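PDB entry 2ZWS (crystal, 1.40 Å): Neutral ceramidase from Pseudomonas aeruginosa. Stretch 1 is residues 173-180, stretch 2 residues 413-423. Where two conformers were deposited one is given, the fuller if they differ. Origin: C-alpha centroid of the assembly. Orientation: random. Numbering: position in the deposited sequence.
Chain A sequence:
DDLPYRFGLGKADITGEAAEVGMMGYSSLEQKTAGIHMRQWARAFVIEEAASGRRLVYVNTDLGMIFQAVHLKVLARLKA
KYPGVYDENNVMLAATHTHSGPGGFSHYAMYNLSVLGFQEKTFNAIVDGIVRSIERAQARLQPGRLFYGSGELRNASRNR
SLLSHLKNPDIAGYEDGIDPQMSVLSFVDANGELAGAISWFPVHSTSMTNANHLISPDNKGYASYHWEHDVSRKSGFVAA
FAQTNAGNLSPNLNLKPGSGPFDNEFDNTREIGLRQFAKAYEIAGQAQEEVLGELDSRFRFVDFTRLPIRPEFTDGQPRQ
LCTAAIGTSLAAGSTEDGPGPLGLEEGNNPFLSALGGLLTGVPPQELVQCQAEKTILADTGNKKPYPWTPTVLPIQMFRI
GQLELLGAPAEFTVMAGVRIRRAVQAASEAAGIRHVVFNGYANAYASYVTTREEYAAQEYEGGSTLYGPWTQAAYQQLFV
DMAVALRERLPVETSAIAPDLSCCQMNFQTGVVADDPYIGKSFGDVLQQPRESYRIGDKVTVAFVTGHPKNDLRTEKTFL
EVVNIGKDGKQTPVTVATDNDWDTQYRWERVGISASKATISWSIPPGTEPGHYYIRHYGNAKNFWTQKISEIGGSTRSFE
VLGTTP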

# COMPACT_ATOMS: atom_id res chain seq x y z
N GLY A 173 -2.48 23.91 -15.85
CA GLY A 173 -2.66 22.48 -16.07
C GLY A 173 -3.16 21.75 -14.83
O GLY A 173 -3.46 20.57 -14.89
N TYR A 174 -3.25 22.46 -13.71
CA TYR A 174 -3.71 21.91 -12.42
C TYR A 174 -4.68 22.86 -11.71
O TYR A 174 -4.76 22.88 -10.49
N GLU A 175 -5.43 23.63 -12.51
CA GLU A 175 -6.34 24.66 -12.00
C GLU A 175 -7.53 24.09 -11.23
O GLU A 175 -8.15 24.81 -10.43
N ASP A 176 -7.84 22.81 -11.48
CA ASP A 176 -8.90 22.08 -10.74
C ASP A 176 -8.37 21.43 -9.44
O ASP A 176 -9.14 20.84 -8.68
N GLY A 177 -7.07 21.58 -9.19
CA GLY A 177 -6.41 20.98 -8.02
C GLY A 177 -6.06 19.50 -8.14
O GLY A 177 -5.51 18.93 -7.20
N ILE A 178 -6.31 18.94 -9.31
CA ILE A 178 -6.17 17.51 -9.63
C ILE A 178 -4.91 17.30 -10.46
O ILE A 178 -4.60 18.14 -11.33
N ASP A 179 -4.19 16.21 -10.21
CA ASP A 179 -3.19 15.76 -11.17
C ASP A 179 -3.86 14.64 -11.96
O ASP A 179 -4.08 13.54 -11.44
N PRO A 180 -4.27 14.92 -13.20
CA PRO A 180 -5.09 13.95 -13.90
C PRO A 180 -4.23 12.89 -14.59
O PRO A 180 -4.75 11.96 -15.17
N THR A 413 2.11 16.57 -2.17
CA THR A 413 0.96 17.18 -2.80
C THR A 413 1.22 17.30 -4.29
O THR A 413 2.35 17.13 -4.75
N VAL A 414 0.16 17.58 -5.05
CA VAL A 414 0.28 17.67 -6.52
C VAL A 414 1.48 18.56 -6.91
O VAL A 414 2.37 18.12 -7.63
N MET A 415 1.50 19.81 -6.44
CA MET A 415 2.55 20.73 -6.89
C MET A 415 3.91 20.38 -6.30
O MET A 415 4.96 20.64 -6.92
N ALA A 416 3.93 19.76 -5.11
CA ALA A 416 5.23 19.37 -4.54
C ALA A 416 5.88 18.31 -5.45
O ALA A 416 7.09 18.37 -5.74
N GLY A 417 5.07 17.38 -5.93
CA GLY A 417 5.57 16.34 -6.83
C GLY A 417 5.84 16.85 -8.23
O GLY A 417 6.88 16.54 -8.85
N VAL A 418 4.90 17.65 -8.75
CA VAL A 418 5.05 18.22 -10.09
C VAL A 418 6.33 19.07 -10.21
O VAL A 418 7.05 18.97 -11.19
N ARG A 419 6.61 19.89 -9.20
CA ARG A 419 7.83 20.71 -9.26
C ARG A 419 9.10 19.83 -9.33
O ARG A 419 10.06 20.15 -10.06
N ILE A 420 9.10 18.73 -8.60
CA ILE A 420 10.26 17.83 -8.61
C ILE A 420 10.37 17.13 -9.97
O ILE A 420 11.44 17.08 -10.55
N ARG A 421 9.24 16.65 -10.48
CA ARG A 421 9.19 16.04 -11.80
C ARG A 421 9.77 16.97 -12.87
O ARG A 421 10.62 16.55 -13.67
N ARG A 422 9.33 18.22 -12.88
CA ARG A 422 9.80 19.24 -13.83
C ARG A 422 11.30 19.44 -13.72
O ARG A 422 12.01 19.54 -14.73
N ALA A 423 11.78 19.55 -12.48
CA ALA A 423 13.19 19.84 -12.23
C ALA A 423 14.06 18.67 -12.69
O ALA A 423 15.12 18.86 -13.31

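A single water ties three side chains together at one end of this contact: it lies 2.8 Å from Y174 OH, donates to D179 OD1 at 2.7 Å and accepts from R421 NH1 at 2.8 Å. The same two charged residues also meet directly, R421 NH2 donating to D179 OD2 at 2.9 Å in a salt bridge. D179 OD2 lies at the edge of the R421 guanidinium, near its plane; the water makes a second link, through D179 OD1 and R421 NH1. D179 is t at chi1, pointing toward the helix; R421 reaches it with chi1 at -136°, between wells, chi2 t and chi3 m. Y174 OH and R421 NH1, 4.0 Å apart, are linked by the water.

Y174 covers most of the apolar ground. Its CA-to-CB bond points toward the helix, and chi1 m with chi2 at 98° lays the side chain along one side of the helix, where V414 and M415, V418, and R421 and R422 come round on successive turns. V414 (t) brings CG1 to 3.7 Å from Y174 CD2, and V418 (t) sets CG2 3.6 Å from Y174 CZ. M415 leaves its backbone sideways, but an all-m side chain carries SD to 3.9 Å from Y174 CD1, an oblique sulfur-aromatic approach 4.6 Å from the ring centroid. R422, m then t, t, likewise starts sideways and ends with NH2 at the ring edge, 3.7 Å from Y174 CE1.

V414 also serves the loop beyond the tyrosine: its CG2 lies 3.8 Å from G177 O and its CG1 3.9 Å from D179 CB. The type I turn from Y174 to G177, closed by G177 N to Y174 O at 3.0 Å, leads the chain from ring to aspartate, while I178 points away. T413 caps the helix, its OG1 accepting from A416 N at 3.2 Å.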

# COMPACT_ATOMS: atom_id res chain seq x y z
CB TYR A 174 -2.50 21.60 -11.50
CG TYR A 174 -1.46 20.73 -12.16
CD1 TYR A 174 -0.32 21.29 -12.75
CD2 TYR A 174 -1.63 19.35 -12.24
CE1 TYR A 174 0.61 20.52 -13.39
CE2 TYR A 174 -0.69 18.56 -12.88
CZ TYR A 174 0.43 19.14 -13.45
OH TYR A 174 1.34 18.32 -14.08
CB GLU A 175 -6.83 25.55 -13.15
CG GLU A 175 -5.70 26.19 -13.98
CD GLU A 175 -5.31 25.39 -15.22
OE1 GLU A 175 -4.82 26.00 -16.21
OE2 GLU A 175 -5.49 24.14 -15.22
CB ASP A 176 -9.63 21.04 -11.63
CG ASP A 176 -8.69 19.98 -12.19
OD1 ASP A 176 -9.20 19.04 -12.87
OD2 ASP A 176 -7.46 20.05 -11.97
CB ILE A 178 -7.46 17.05 -10.43
CG1 ILE A 178 -8.65 16.95 -9.48
CG2 ILE A 178 -7.31 15.80 -11.24
CD1 ILE A 178 -8.29 16.32 -8.24
CB ASP A 179 -1.91 15.27 -10.48
CG ASP A 179 -0.89 14.73 -11.47
OD1 ASP A 179 -1.15 14.72 -12.70
OD2 ASP A 179 0.18 14.29 -11.00
CB PRO A 180 -5.82 14.80 -14.93
CG PRO A 180 -4.81 15.80 -15.30
CD PRO A 180 -4.04 16.12 -14.02
CB THR A 413 0.75 18.60 -2.32
OG1 THR A 413 1.94 19.36 -2.58
CG2 THR A 413 0.41 18.60 -0.83
CB VAL A 414 -1.03 18.18 -7.17
CG1 VAL A 414 -0.84 18.51 -8.68
CG2 VAL A 414 -2.17 17.16 -6.97
CB MET A 415 2.19 22.20 -6.59
CG MET A 415 1.01 22.75 -7.40
SD MET A 415 0.98 22.21 -9.15
CE MET A 415 2.55 22.80 -9.83
CB ALA A 416 5.09 18.89 -3.10
CB VAL A 418 3.81 19.02 -10.55
CG1 VAL A 418 4.10 19.78 -11.85
CG2 VAL A 418 2.64 18.08 -10.75
CB ARG A 419 7.91 21.65 -8.06
CG ARG A 419 7.04 22.90 -8.25
CD ARG A 419 7.26 23.81 -7.07
NE ARG A 419 6.18 24.78 -6.94
CZ ARG A 419 6.08 25.60 -5.91
NH1 ARG A 419 5.07 26.47 -5.84
NH2 ARG A 419 7.00 25.55 -4.95
CB ILE A 420 10.21 16.83 -7.46
CG1 ILE A 420 10.29 17.59 -6.13
CG2 ILE A 420 11.35 15.83 -7.58
CD1 ILE A 420 10.11 16.73 -4.88
CB ARG A 421 7.74 15.72 -12.13
CG ARG A 421 7.54 14.37 -12.74
CD ARG A 421 6.14 14.31 -13.30
NE ARG A 421 5.13 14.48 -12.27
CZ ARG A 421 3.83 14.72 -12.50
NH1 ARG A 421 3.37 14.86 -13.75
NH2 ARG A 421 2.99 14.81 -11.48
CB ARG A 422 9.12 20.58 -13.58
CG ARG A 422 7.68 20.65 -14.03
CD ARG A 422 7.02 21.94 -13.57
NE ARG A 422 5.66 21.97 -14.07
CZ ARG A 422 4.70 22.77 -13.61
NH1 ARG A 422 4.93 23.61 -12.61
NH2 ARG A 422 3.50 22.69 -14.16
CB ALA A 423 13.41 20.14 -10.78
O HOH W 1 0.71 15.64 -14.39